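Long-range contact in embryonic developmental protein tofu-6 (Caenorhabditis elegans, PDB 7OCX), which pairs with PID-3 through its RNA recognition motif domain and probably serves piRNA (21U-RNA) biogenesis as part of the PETISCO complex: residues Ser44-Val49 against Gly60-Met65. Numbering follows the deposited sequence.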
# COMPACT_ATOMS: atom_id res chain seq x y z
N SER C 44 -4.93 -5.85 -13.85
CA SER C 44 -5.44 -4.50 -13.67
C SER C 44 -6.61 -4.18 -14.58
O SER C 44 -7.55 -3.49 -14.16
CB SER C 44 -4.33 -3.47 -13.93
OG SER C 44 -4.87 -2.17 -14.01
N TYR C 45 -6.58 -4.64 -15.83
CA TYR C 45 -7.65 -4.39 -16.77
C TYR C 45 -7.71 -5.48 -17.82
O TYR C 45 -6.69 -6.05 -18.19
CB TYR C 45 -7.53 -3.06 -17.52
CG TYR C 45 -8.82 -2.66 -18.23
CD1 TYR C 45 -10.06 -2.85 -17.63
CD2 TYR C 45 -8.79 -2.06 -19.49
CE1 TYR C 45 -11.24 -2.49 -18.27
CE2 TYR C 45 -9.96 -1.68 -20.14
CZ TYR C 45 -11.18 -1.90 -19.52
OH TYR C 45 -12.33 -1.52 -20.16
N CYS C 46 -8.90 -5.68 -18.36
CA CYS C 46 -9.21 -6.80 -19.22
C CYS C 46 -10.40 -6.44 -20.09
O CYS C 46 -11.46 -6.10 -19.55
CB CYS C 46 -9.52 -8.00 -18.33
SG CYS C 46 -9.80 -9.44 -19.18
N ARG C 47 -10.26 -6.53 -21.41
CA ARG C 47 -11.42 -6.23 -22.24
C ARG C 47 -11.32 -6.99 -23.56
O ARG C 47 -10.24 -7.19 -24.11
CB ARG C 47 -11.55 -4.71 -22.48
CG ARG C 47 -12.76 -4.28 -23.32
CD ARG C 47 -14.14 -4.54 -22.65
NE ARG C 47 -14.50 -3.70 -21.50
CZ ARG C 47 -14.49 -4.09 -20.23
NH1 ARG C 47 -14.06 -5.29 -19.86
NH2 ARG C 47 -14.94 -3.25 -19.30
N VAL C 48 -12.48 -7.43 -24.03
CA VAL C 48 -12.66 -7.91 -25.39
C VAL C 48 -13.12 -6.72 -26.23
O VAL C 48 -14.18 -6.14 -25.94
CB VAL C 48 -13.70 -9.04 -25.44
CG1 VAL C 48 -14.04 -9.37 -26.88
CG2 VAL C 48 -13.17 -10.24 -24.71
N VAL C 49 -12.35 -6.37 -27.25
CA VAL C 49 -12.57 -5.12 -27.97
C VAL C 49 -13.22 -5.33 -29.33
O VAL C 49 -13.91 -4.42 -29.80
CB VAL C 49 -11.26 -4.32 -28.12
CG1 VAL C 49 -10.73 -3.83 -26.78
CG2 VAL C 49 -10.21 -5.11 -28.87
N GLY C 60 -8.54 -8.73 -27.99
CA GLY C 60 -8.57 -8.28 -26.61
C GLY C 60 -7.32 -7.56 -26.17
O GLY C 60 -6.36 -7.35 -26.93
N PHE C 61 -7.35 -7.17 -24.90
CA PHE C 61 -6.32 -6.37 -24.28
C PHE C 61 -6.33 -6.76 -22.81
O PHE C 61 -7.40 -6.90 -22.22
CB PHE C 61 -6.60 -4.89 -24.45
CG PHE C 61 -5.70 -4.04 -23.68
CD1 PHE C 61 -4.37 -3.89 -24.07
CD2 PHE C 61 -6.16 -3.35 -22.59
CE1 PHE C 61 -3.51 -3.08 -23.37
CE2 PHE C 61 -5.33 -2.54 -21.91
CZ PHE C 61 -3.99 -2.39 -22.29
N VAL C 62 -5.15 -6.98 -22.26
CA VAL C 62 -5.00 -7.32 -20.85
C VAL C 62 -3.83 -6.53 -20.31
O VAL C 62 -2.77 -6.50 -20.93
CB VAL C 62 -4.74 -8.83 -20.64
CG1 VAL C 62 -4.46 -9.10 -19.18
CG2 VAL C 62 -5.92 -9.61 -21.08
N ASN C 63 -4.02 -5.89 -19.14
CA ASN C 63 -2.93 -5.21 -18.45
C ASN C 63 -2.76 -5.90 -17.10
O ASN C 63 -3.73 -6.01 -16.33
CB ASN C 63 -3.21 -3.70 -18.31
CG ASN C 63 -1.95 -2.91 -17.95
OD1 ASN C 63 -1.14 -2.62 -18.83
ND2 ASN C 63 -1.85 -2.45 -16.70
N MET C 64 -1.55 -6.37 -16.82
CA MET C 64 -1.30 -6.95 -15.52
C MET C 64 -1.08 -5.85 -14.49
O MET C 64 -0.82 -4.69 -14.82
CB MET C 64 -0.11 -7.90 -15.56
CG MET C 64 -0.18 -9.03 -16.57
SD MET C 64 -1.64 -10.05 -16.44
CE MET C 64 -1.25 -11.01 -14.97
N MET C 65 -1.23 -6.22 -13.22
CA MET C 65 -1.07 -5.23 -12.17
C MET C 65 0.37 -4.76 -12.04
O MET C 65 0.62 -3.66 -11.53
CB MET C 65 -1.55 -5.80 -10.84
CG MET C 65 -1.57 -4.76 -9.77
SD MET C 65 -2.93 -3.60 -9.81
CE MET C 65 -4.32 -4.59 -10.36
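Asn63 O accepts two backbone bonds, from Ser44 N at 2.8 Å and from Tyr45 N at 3.2 Å. Tyr45 N sits in the Asn63 carbonyl plane, at a lone pair; Ser44 N is tilted 19° out of that plane. Two residues facing one make a classic beta bulge. Asn63 N returns a bond to Tyr45 O at 2.8 Å. Further on, Arg47 and Phe61 bond in both directions, N to O, each at 3.0 Å. At the bulge, Met65 is bent at chi2 (77°) and chi3 (36°), and its CE comes within 3.5 Å of Ser44 CA. On one face the rings of Tyr45 and Phe61 meet at their edges, CD2 to CE2 at 4.2 Å. Tyr45 OH lies over one face of the Arg47 guanidinium, 3.0 Å above its plane and offset toward the rim; Arg47 NH1 also forms a salt bridge with Asp30. On the other face Cys46 SG touches Val62 CG2 at 4.3 Å, and both side chains pack on helix 30-38. Ser44 O is hydrogen-bonded by Asn55 and Gln58 of the PID-3 chain, placing the bulge at the subunit interface. The pairing is antiparallel, a hairpin of the second and third strands of the RNA recognition motif fold.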